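Local coordinates for neuraminidase (Influenza A virus, PDB 4GEZ), which is predicted to remove terminal sialic acid from viral and cellular glycoconjugates, although its putative active site has diverged, and forms a homotetramer that binds calcium, at residues Ile200-Ser205 with Lys226-Arg231; Ala282-Thr287 with Val297-Pro302; Lys321-Ser326 with Phe344-Glu349; Ser18-Val23 with Tyr208-Leu213. All coordinates share one frame; numbering follows the deposited sequence.

Interaction 1: Ile200-Ser205 with Lys226-Arg231; sequences INFEYS and KRPLLR. With FUC (alpha-L-fucopyranose), chain M.
Phe202 and Pro228 pass alongside each other in opposite directions, and this sliding overlap carries most of the contact. With CG anti to the backbone N (chi1 -159°), the phenyl ring leans across to the second segment. Its CD2 lies 3.6 Å from Pro228 CG, and neighbouring CE2 meets the proline CB at 3.7 Å. The far end of the ring meets Leu230, whose side chain crosses that of Phe202 at about a right angle, with Phe202 CZ 3.8 Å from Leu230 CB. Ile200 likewise slides past Pro228. Its CD1 is shared, 4.0 Å from Pro228 CB and 3.8 Å from C6 of the fucose, a sugar that is also hydrogen-bonded to Ile240 O. No hydrogen bond joins the two segments; the contact across them is apolar packing of buried side chains. Asn201 turns its amide elsewhere: ND2 gives hydrogen bonds to Glu203 OE2 (3.2 Å), nearly in the amide plane, and to Ser177 OG, and OD1 accepts from Leu221 N. The arrangement fits a beta-propeller, in which a connection between blades packs against the blade it enters, here just before strand 229-233 and close to calcium ligands Asn220 and Asp224.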
# COMPACT_ATOMS: atom_id res chain seq x y z
N ILE A 200 -18.32 20.13 39.71
CA ILE A 200 -17.56 20.34 38.47
C ILE A 200 -18.01 19.41 37.34
O ILE A 200 -18.90 18.57 37.51
CB ILE A 200 -16.04 20.13 38.67
CG1 ILE A 200 -15.69 18.65 38.85
CG2 ILE A 200 -15.53 20.97 39.83
CD1 ILE A 200 -14.20 18.34 38.72
N ASN A 201 -17.35 19.55 36.19
CA ASN A 201 -17.57 18.70 35.02
C ASN A 201 -16.20 18.26 34.51
O ASN A 201 -15.27 19.06 34.47
CB ASN A 201 -18.35 19.45 33.93
CG ASN A 201 -18.34 18.73 32.59
OD1 ASN A 201 -17.74 19.20 31.62
ND2 ASN A 201 -18.99 17.57 32.54
N PHE A 202 -16.07 16.98 34.14
CA PHE A 202 -14.76 16.42 33.79
C PHE A 202 -14.78 15.68 32.46
O PHE A 202 -14.77 14.45 32.42
CB PHE A 202 -14.27 15.49 34.90
CG PHE A 202 -12.78 15.27 34.89
CD1 PHE A 202 -12.21 14.31 34.06
CD2 PHE A 202 -11.95 16.02 35.71
CE1 PHE A 202 -10.84 14.10 34.06
CE2 PHE A 202 -10.58 15.82 35.71
CZ PHE A 202 -10.02 14.86 34.88
N GLU A 203 -14.82 16.43 31.36
CA GLU A 203 -14.85 15.82 30.04
C GLU A 203 -13.48 15.79 29.37
O GLU A 203 -12.52 16.39 29.86
CB GLU A 203 -15.85 16.55 29.15
CG GLU A 203 -17.25 16.63 29.76
CD GLU A 203 -17.98 15.30 29.73
OE1 GLU A 203 -17.60 14.42 28.93
OE2 GLU A 203 -18.93 15.14 30.53
N TYR A 204 -13.40 15.07 28.25
CA TYR A 204 -12.23 15.05 27.37
C TYR A 204 -10.91 14.75 28.10
O TYR A 204 -9.88 15.37 27.81
CB TYR A 204 -12.11 16.38 26.62
CG TYR A 204 -13.38 16.84 25.92
CD1 TYR A 204 -14.24 15.93 25.33
CD2 TYR A 204 -13.71 18.19 25.87
CE1 TYR A 204 -15.40 16.35 24.70
CE2 TYR A 204 -14.86 18.63 25.24
CZ TYR A 204 -15.71 17.70 24.66
OH TYR A 204 -16.86 18.12 24.04
N SER A 205 -10.93 13.78 29.01
CA SER A 205 -9.74 13.41 29.76
C SER A 205 -8.58 13.01 28.86
O SER A 205 -8.74 12.16 27.97
CB SER A 205 -10.05 12.25 30.72
OG SER A 205 -11.21 12.49 31.48
N LYS A 226 -10.66 27.05 34.29
CA LYS A 226 -9.47 26.30 34.67
C LYS A 226 -9.72 24.83 34.37
O LYS A 226 -10.87 24.39 34.30
CB LYS A 226 -9.12 26.48 36.16
CG LYS A 226 -8.40 27.77 36.51
CD LYS A 226 -8.19 27.88 38.02
CE LYS A 226 -7.32 29.07 38.39
NZ LYS A 226 -6.98 29.09 39.84
N ARG A 227 -8.65 24.06 34.22
CA ARG A 227 -8.81 22.64 33.93
C ARG A 227 -8.67 21.79 35.18
O ARG A 227 -7.65 21.84 35.86
CB ARG A 227 -7.81 22.18 32.87
CG ARG A 227 -7.68 23.13 31.71
CD ARG A 227 -7.01 22.47 30.52
NE ARG A 227 -7.99 22.25 29.46
CZ ARG A 227 -8.03 22.96 28.34
NH1 ARG A 227 -7.14 23.92 28.13
NH2 ARG A 227 -8.95 22.71 27.43
N PRO A 228 -9.70 20.99 35.47
CA PRO A 228 -9.65 20.08 36.61
C PRO A 228 -8.58 19.03 36.39
O PRO A 228 -8.34 18.59 35.26
CB PRO A 228 -11.04 19.43 36.61
CG PRO A 228 -11.53 19.58 35.20
CD PRO A 228 -10.98 20.90 34.74
N LEU A 229 -7.94 18.62 37.48
CA LEU A 229 -6.85 17.66 37.41
C LEU A 229 -7.19 16.42 38.22
O LEU A 229 -7.84 16.51 39.27
CB LEU A 229 -5.54 18.28 37.92
CG LEU A 229 -4.59 18.92 36.91
CD1 LEU A 229 -5.30 19.79 35.89
CD2 LEU A 229 -3.57 19.76 37.65
N LEU A 230 -6.75 15.27 37.73
CA LEU A 230 -7.00 14.00 38.39
C LEU A 230 -5.70 13.24 38.57
O LEU A 230 -4.89 13.18 37.65
CB LEU A 230 -7.99 13.18 37.55
CG LEU A 230 -8.33 11.75 37.96
CD1 LEU A 230 -9.12 11.71 39.26
CD2 LEU A 230 -9.09 11.04 36.86
N ARG A 231 -5.51 12.65 39.74
CA ARG A 231 -4.35 11.81 39.99
C ARG A 231 -4.86 10.52 40.61
O ARG A 231 -5.62 10.56 41.58
CB ARG A 231 -3.38 12.48 40.96
CG ARG A 231 -3.02 13.91 40.60
CD ARG A 231 -2.27 14.60 41.73
NE ARG A 231 -1.95 15.98 41.39
CZ ARG A 231 -1.53 16.88 42.27
NH1 ARG A 231 -1.37 16.55 43.54
NH2 ARG A 231 -1.27 18.12 41.87
C1 FUC M . -14.44 19.45 45.96
C2 FUC M . -12.96 19.09 46.20
C3 FUC M . -12.64 17.73 45.57
C4 FUC M . -12.97 17.78 44.08
C5 FUC M . -14.47 18.09 43.92
C6 FUC M . -14.93 18.22 42.47
O2 FUC M . -12.61 19.10 47.58
O3 FUC M . -11.25 17.42 45.71
O4 FUC M . -12.19 18.79 43.45
O5 FUC M . -14.81 19.34 44.59

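Interaction 2: Ala282-Thr287 with Val297-Pro302; sequences AWTSKT and VLEQIP
Gln300 lies across Trp283 from the neighbouring strand, and its side chain can be followed outward over the indole. Gln300 CB lies over the six-membered ring of Trp283, 3.5 Å from its centroid and 8° off the normal, a CH-pi contact. Because CG is anti to the backbone N (chi1 -169°), the extended chain continues along the ring system: CG lies 3.7 Å from Trp283 CE2, and CD comes within 4.1 Å of Trp283 CZ2. Beyond CD the amide continues past the indole, the two planes 26° apart. Beside this pair, Leu298 CB meets Trp283 CE3, and Leu298 CD1 reaches Ser285 CB at 3.6 Å. The side chains of Ala282, Thr284 and Lys286 occupy the other face. There Thr284 CG2 lies 3.6 Å from Glu299 CB, and Lys286, bent at its last torsion, brings NZ to 3.0 Å from Glu299 OE1, a salt bridge whose hydrogen bond is weak. Between the faces runs the regular antiparallel ladder of a beta hairpin, from Ala282 with Ile301 to Lys286 with Val297. The chemistry is divided: one face is joined by carbon over an aromatic ring, while across the other a lysine and a glutamate probably offset each other's charge.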
# COMPACT_ATOMS: atom_id res chain seq x y z
N ALA A 282 5.91 22.20 36.50
CA ALA A 282 4.70 21.93 35.72
C ALA A 282 4.70 22.71 34.41
O ALA A 282 5.32 23.77 34.31
CB ALA A 282 3.46 22.27 36.53
N TRP A 283 3.99 22.19 33.41
CA TRP A 283 3.82 22.89 32.14
C TRP A 283 2.35 23.13 31.85
O TRP A 283 1.51 22.24 32.02
CB TRP A 283 4.46 22.11 30.99
CG TRP A 283 5.96 22.22 30.92
CD1 TRP A 283 6.87 21.37 31.48
CD2 TRP A 283 6.72 23.23 30.24
NE1 TRP A 283 8.15 21.80 31.19
CE2 TRP A 283 8.08 22.94 30.43
CE3 TRP A 283 6.37 24.36 29.49
CZ2 TRP A 283 9.10 23.73 29.90
CZ3 TRP A 283 7.39 25.14 28.96
CH2 TRP A 283 8.73 24.83 29.17
N THR A 284 2.04 24.35 31.44
CA THR A 284 0.67 24.71 31.09
C THR A 284 0.64 24.99 29.59
O THR A 284 1.68 25.30 29.00
CB THR A 284 0.18 25.93 31.90
OG1 THR A 284 -1.22 25.82 32.14
CG2 THR A 284 0.48 27.23 31.18
N SER A 285 -0.53 24.88 28.98
CA SER A 285 -0.68 25.10 27.55
C SER A 285 -2.05 25.68 27.22
O SER A 285 -3.06 25.31 27.82
CB SER A 285 -0.44 23.80 26.77
OG SER A 285 -1.43 22.83 27.06
N LYS A 286 -2.08 26.59 26.24
CA LYS A 286 -3.30 27.28 25.86
C LYS A 286 -3.10 28.11 24.60
O LYS A 286 -1.97 28.31 24.15
CB LYS A 286 -3.77 28.21 26.99
CG LYS A 286 -2.74 29.28 27.33
CD LYS A 286 -3.27 30.24 28.38
CE LYS A 286 -2.21 31.29 28.73
NZ LYS A 286 -0.99 30.69 29.34
N THR A 287 -4.20 28.59 24.04
CA THR A 287 -4.15 29.54 22.93
C THR A 287 -3.44 30.82 23.39
O THR A 287 -3.30 31.07 24.59
CB THR A 287 -5.57 29.90 22.44
OG1 THR A 287 -6.29 30.57 23.49
CG2 THR A 287 -6.33 28.64 22.03
N VAL A 297 0.59 28.49 23.30
CA VAL A 297 1.74 28.83 24.13
C VAL A 297 1.93 27.85 25.29
O VAL A 297 0.98 27.49 25.98
CB VAL A 297 1.71 30.31 24.60
CG1 VAL A 297 0.29 30.82 24.70
CG2 VAL A 297 2.46 30.50 25.92
N LEU A 298 3.17 27.41 25.50
CA LEU A 298 3.50 26.52 26.60
C LEU A 298 4.25 27.32 27.65
O LEU A 298 5.18 28.05 27.33
CB LEU A 298 4.39 25.37 26.12
CG LEU A 298 3.76 24.08 25.59
CD1 LEU A 298 3.15 23.26 26.71
CD2 LEU A 298 2.72 24.37 24.52
N GLU A 299 3.83 27.19 28.91
CA GLU A 299 4.47 27.91 30.00
C GLU A 299 4.89 26.98 31.14
O GLU A 299 4.12 26.11 31.57
CB GLU A 299 3.56 29.03 30.51
CG GLU A 299 3.32 30.14 29.49
CD GLU A 299 2.38 31.21 30.00
OE1 GLU A 299 1.56 30.90 30.89
OE2 GLU A 299 2.46 32.36 29.52
N GLN A 300 6.11 27.17 31.64
CA GLN A 300 6.66 26.35 32.70
C GLN A 300 6.41 26.98 34.07
O GLN A 300 6.61 28.18 34.26
CB GLN A 300 8.16 26.15 32.48
CG GLN A 300 8.81 25.11 33.38
CD GLN A 300 10.31 25.26 33.46
OE1 GLN A 300 10.84 26.36 33.34
NE2 GLN A 300 11.01 24.15 33.66
N ILE A 301 5.99 26.16 35.04
CA ILE A 301 5.76 26.62 36.40
C ILE A 301 6.50 25.71 37.38
O ILE A 301 6.01 24.63 37.73
CB ILE A 301 4.25 26.67 36.73
CG1 ILE A 301 3.51 27.55 35.71
CG2 ILE A 301 4.01 27.21 38.14
CD1 ILE A 301 2.00 27.59 35.88
N PRO A 302 7.70 26.14 37.81
CA PRO A 302 8.67 25.39 38.62
C PRO A 302 8.13 24.78 39.92
O PRO A 302 8.51 23.66 40.25
CB PRO A 302 9.73 26.44 38.97
CG PRO A 302 9.64 27.44 37.86
CD PRO A 302 8.19 27.49 37.48

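Interaction 3: Lys321-Ser326 with Phe344-Glu349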
# COMPACT_ATOMS: atom_id res chain seq x y z
N LYS A 321 -1.82 30.55 13.70
CA LYS A 321 -2.44 29.26 13.40
C LYS A 321 -3.68 29.02 14.24
O LYS A 321 -3.66 29.20 15.46
CB LYS A 321 -1.43 28.13 13.65
CG LYS A 321 -0.67 27.71 12.41
CD LYS A 321 -1.34 26.53 11.75
CE LYS A 321 -0.63 26.13 10.47
NZ LYS A 321 -1.23 24.91 9.85
N ARG A 322 -4.77 28.62 13.59
CA ARG A 322 -5.97 28.25 14.32
C ARG A 322 -5.69 26.92 15.00
O ARG A 322 -5.20 25.97 14.37
CB ARG A 322 -7.19 28.17 13.41
CG ARG A 322 -8.51 28.02 14.16
CD ARG A 322 -9.75 28.17 13.27
NE ARG A 322 -10.98 28.17 14.06
CZ ARG A 322 -11.55 27.07 14.56
NH1 ARG A 322 -11.00 25.88 14.36
NH2 ARG A 322 -12.68 27.16 15.25
N THR A 323 -5.99 26.85 16.29
CA THR A 323 -5.59 25.73 17.12
C THR A 323 -6.88 25.11 17.66
O THR A 323 -7.87 25.81 17.84
CB THR A 323 -4.62 26.21 18.23
OG1 THR A 323 -3.29 25.75 17.95
CG2 THR A 323 -5.04 25.73 19.61
N GLY A 324 -6.87 23.80 17.91
CA GLY A 324 -8.05 23.12 18.40
C GLY A 324 -7.72 22.27 19.61
O GLY A 324 -7.09 22.73 20.55
N ARG A 325 -8.17 21.02 19.57
CA ARG A 325 -7.96 20.07 20.67
C ARG A 325 -6.48 19.75 20.87
O ARG A 325 -5.69 19.82 19.92
CB ARG A 325 -8.74 18.79 20.38
CG ARG A 325 -10.25 18.97 20.39
CD ARG A 325 -10.95 17.78 19.75
NE ARG A 325 -10.53 16.51 20.33
CZ ARG A 325 -9.73 15.64 19.72
NH1 ARG A 325 -9.28 15.89 18.50
NH2 ARG A 325 -9.40 14.52 20.33
N SER A 326 -6.12 19.38 22.09
CA SER A 326 -4.78 18.89 22.41
C SER A 326 -4.85 17.85 23.51
O SER A 326 -5.79 17.86 24.32
CB SER A 326 -3.85 20.04 22.83
OG SER A 326 -4.44 20.81 23.86
N PHE A 344 2.78 15.44 23.35
CA PHE A 344 1.38 15.82 23.20
C PHE A 344 1.02 15.99 21.72
O PHE A 344 1.89 16.31 20.90
CB PHE A 344 1.04 17.09 24.01
CG PHE A 344 1.65 18.36 23.47
CD1 PHE A 344 0.98 19.12 22.52
CD2 PHE A 344 2.87 18.82 23.96
CE1 PHE A 344 1.53 20.30 22.04
CE2 PHE A 344 3.43 20.01 23.49
CZ PHE A 344 2.75 20.75 22.53
N TRP A 345 -0.25 15.78 21.39
CA TRP A 345 -0.73 16.01 20.03
C TRP A 345 -1.53 17.30 20.02
O TRP A 345 -2.03 17.72 21.07
CB TRP A 345 -1.57 14.84 19.53
CG TRP A 345 -2.61 14.39 20.50
CD1 TRP A 345 -2.50 13.36 21.39
CD2 TRP A 345 -3.93 14.92 20.66
NE1 TRP A 345 -3.67 13.23 22.11
CE2 TRP A 345 -4.56 14.18 21.67
CE3 TRP A 345 -4.64 15.95 20.04
CZ2 TRP A 345 -5.87 14.44 22.08
CZ3 TRP A 345 -5.94 16.21 20.45
CH2 TRP A 345 -6.54 15.46 21.46
N LEU A 346 -1.67 17.92 18.85
CA LEU A 346 -2.31 19.22 18.78
C LEU A 346 -2.97 19.41 17.41
O LEU A 346 -2.30 19.33 16.38
CB LEU A 346 -1.26 20.32 19.01
CG LEU A 346 -1.58 21.81 18.87
CD1 LEU A 346 -2.39 22.24 20.07
CD2 LEU A 346 -0.33 22.65 18.71
N GLU A 347 -4.27 19.71 17.41
CA GLU A 347 -4.97 19.98 16.16
C GLU A 347 -4.59 21.35 15.63
O GLU A 347 -4.75 22.36 16.31
CB GLU A 347 -6.49 19.95 16.37
CG GLU A 347 -7.12 18.59 16.60
CD GLU A 347 -8.63 18.69 16.82
OE1 GLU A 347 -9.31 17.65 16.81
OE2 GLU A 347 -9.12 19.82 17.02
N ILE A 348 -4.07 21.39 14.40
CA ILE A 348 -3.81 22.67 13.75
C ILE A 348 -4.50 22.72 12.40
O ILE A 348 -4.38 21.78 11.60
CB ILE A 348 -2.30 22.96 13.60
CG1 ILE A 348 -1.58 21.79 12.93
CG2 ILE A 348 -1.68 23.29 14.96
CD1 ILE A 348 -0.12 22.09 12.60
N GLU A 349 -5.20 23.82 12.14
CA GLU A 349 -5.98 23.95 10.92
C GLU A 349 -5.11 24.26 9.71
O GLU A 349 -4.28 25.18 9.76
CB GLU A 349 -7.04 25.05 11.07
CG GLU A 349 -7.92 25.22 9.83
CD GLU A 349 -9.07 26.18 10.04
OE1 GLU A 349 -9.86 25.97 10.98
OE2 GLU A 349 -9.19 27.15 9.25
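A beta bulge interrupts the antiparallel pairing of strands 322-329 and 343-349, in the propeller blade whose other edge is the N-terminal strand 25-30. Thr323 faces Ile348 and Ser326 faces Leu346, leaving Gly324 and Arg325 together opposite Glu347. The single glutamate serves both: its O accepts from Gly324 N at 3.0 Å, while its extended side chain reaches across and OE2 takes Arg325 N, also at 3.0 Å, from well above the carboxylate plane. Glu347 N returns a nearly straight bond to Arg325 O (2.9 Å). The bend of Arg325 at chi3 (53°) turns the guanidinium so that Glu347 OE1 lies at its edge, near its plane, in a salt bridge through NH1 whose modelled length is too short to be trusted. Over one face of the guanidinium lies the CH2-CZ3 edge of Trp345, the planes 33° apart and Arg325 NH2 3.2 Å from Trp345 CH2. At the far end Lys321 NZ donates to Glu349 O at 3.1 Å, and Arg322 NH1 forms a long salt bridge with Glu349 OE1 (3.6 Å). Glu347 thus grips Arg325 by both backbone N-H and guanidinium, and further bonds from NE to Gln273 and from NH2 to Ala49 fix the rotation of the arginine head.

Interaction 4: Ser18-Val23 with Tyr208-Leu213; sequences SQMCEV and YTINNL
Ser18-Met20 runs past Tyr208-Asn211 in roughly the reverse direction, 142° between their end-to-end vectors, with Ser18 CA 5.7 Å from Asn211 CA. The second segment holds the end of strand 205-210 and the turn of a beta hairpin in a propeller blade: the strand passes into strand 213-219 through a type I' turn from Ile210 to Leu213. The first belongs to the extended N-terminal arm that precedes strand 25-30. Contact centres on Met20. Its CG is anti to the backbone N (chi1 -155°), and bends at both following torsions curl the thioether toward the hairpin, so that the terminal methyl wedges between two side chains. CE lies 3.4 Å from Tyr208 CE2, the methionine crossing the tyrosine at about a right angle, and is equally close, 3.4 Å, to Ile210 CG1. Ile210 CD1 also touches the arm backbone, 3.7 Å from Ser18 O. The Tyr208 ring has other partners too: OH is hydrogen-bonded to Glu279, and the ring meets Phe328 edge-to-face. Close by, the disulfide of Cys21 with Cys339 ties the arm to the body of the chain. Within the turn, Leu213 O receives two donors, the backbone Ile210 N and the hydroxyl Thr209 OG1, each at 2.8 Å.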
# COMPACT_ATOMS: atom_id res chain seq x y z
N SER A 18 11.22 4.55 35.38
CA SER A 18 11.23 5.11 36.73
C SER A 18 10.86 6.58 36.88
O SER A 18 9.97 6.91 37.67
CB SER A 18 12.62 4.89 37.35
OG SER A 18 13.62 5.46 36.52
N GLN A 19 11.50 7.47 36.14
CA GLN A 19 11.18 8.89 36.30
C GLN A 19 11.04 9.64 34.98
O GLN A 19 11.59 9.24 33.95
CB GLN A 19 12.20 9.58 37.22
CG GLN A 19 11.90 9.34 38.70
CD GLN A 19 12.51 10.39 39.61
OE1 GLN A 19 13.03 11.40 39.15
NE2 GLN A 19 12.43 10.15 40.91
N MET A 20 10.28 10.73 35.03
CA MET A 20 10.08 11.57 33.87
C MET A 20 11.39 12.24 33.46
O MET A 20 12.20 12.62 34.31
CB MET A 20 9.05 12.66 34.18
CG MET A 20 8.34 13.19 32.94
SD MET A 20 7.15 12.00 32.30
CE MET A 20 5.81 12.22 33.46
N CYS A 21 11.58 12.38 32.15
CA CYS A 21 12.71 13.15 31.64
C CYS A 21 12.48 14.60 32.00
O CYS A 21 11.33 15.06 32.03
CB CYS A 21 12.84 12.99 30.12
SG CYS A 21 13.24 11.32 29.55
N GLU A 22 13.55 15.33 32.27
CA GLU A 22 13.43 16.76 32.50
C GLU A 22 12.96 17.40 31.21
O GLU A 22 13.50 17.11 30.14
CB GLU A 22 14.77 17.35 32.94
CG GLU A 22 14.66 18.71 33.62
CD GLU A 22 15.96 19.13 34.29
OE1 GLU A 22 16.98 18.44 34.13
OE2 GLU A 22 15.95 20.17 34.99
N VAL A 23 11.95 18.26 31.29
CA VAL A 23 11.42 18.91 30.10
C VAL A 23 11.73 20.40 30.11
O VAL A 23 11.27 21.13 30.98
CB VAL A 23 9.89 18.69 29.97
CG1 VAL A 23 9.33 19.51 28.81
CG2 VAL A 23 9.57 17.22 29.79
N TYR A 208 -1.61 10.61 31.28
CA TYR A 208 -0.29 10.03 31.09
C TYR A 208 0.07 9.36 32.41
O TYR A 208 -0.49 9.71 33.45
CB TYR A 208 0.75 11.09 30.71
CG TYR A 208 1.07 12.08 31.81
CD1 TYR A 208 0.29 13.21 32.00
CD2 TYR A 208 2.17 11.90 32.64
CE1 TYR A 208 0.58 14.12 32.99
CE2 TYR A 208 2.47 12.80 33.62
CZ TYR A 208 1.68 13.91 33.80
OH TYR A 208 1.98 14.81 34.79
N THR A 209 1.02 8.43 32.38
CA THR A 209 1.41 7.72 33.60
C THR A 209 2.90 7.83 33.93
O THR A 209 3.75 7.90 33.04
CB THR A 209 1.00 6.23 33.54
OG1 THR A 209 1.38 5.58 34.76
CG2 THR A 209 1.67 5.53 32.36
N ILE A 210 3.20 7.84 35.23
CA ILE A 210 4.58 7.76 35.72
C ILE A 210 4.64 6.97 37.03
O ILE A 210 3.87 7.23 37.96
CB ILE A 210 5.26 9.15 35.85
CG1 ILE A 210 6.49 9.19 34.95
CG2 ILE A 210 5.78 9.39 37.26
CD1 ILE A 210 7.50 8.10 35.25
N ASN A 211 5.55 6.00 37.05
CA ASN A 211 5.76 5.10 38.18
C ASN A 211 4.50 4.74 38.96
O ASN A 211 4.38 5.07 40.14
CB ASN A 211 6.86 5.63 39.10
CG ASN A 211 7.92 4.58 39.42
OD1 ASN A 211 9.09 4.74 39.08
ND2 ASN A 211 7.51 3.50 40.06
N ASN A 212 3.56 4.09 38.29
CA ASN A 212 2.29 3.67 38.89
C ASN A 212 1.39 4.82 39.36
O ASN A 212 0.54 4.64 40.23
CB ASN A 212 2.52 2.67 40.03
CG ASN A 212 3.06 1.35 39.53
OD1 ASN A 212 3.45 1.22 38.37
ND2 ASN A 212 3.09 0.35 40.41
N LEU A 213 1.59 6.00 38.79
CA LEU A 213 0.68 7.12 39.01
C LEU A 213 0.08 7.48 37.66
O LEU A 213 0.79 7.52 36.66
CB LEU A 213 1.42 8.34 39.58
CG LEU A 213 1.48 8.56 41.10
CD1 LEU A 213 2.47 7.60 41.74
CD2 LEU A 213 1.86 10.00 41.42

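Together the four contacts sample a propeller from within its blades and between them. Interactions 1 and 4 meet the same sheet, at the connection that enters it and at a hairpin tip, with centres about 20 Å apart. Interactions 2 and 3 belong to adjacent sheets that touch directly: Leu298 CD2 lies 4.1 Å from Phe344 CZ, and Thr287 CG2 lies 4.0 Å from Thr323 CG2. Interaction 4 is coupled to interaction 2 by a probable hydrogen bond, Trp283 NE1 to Val23 O at 3.2 Å. Interaction 1 comes nearest the bound calcium ion, with the Asn201 side chain about 7 Å away, against about 12 Å for Lys286 and 13 Å for Arg325.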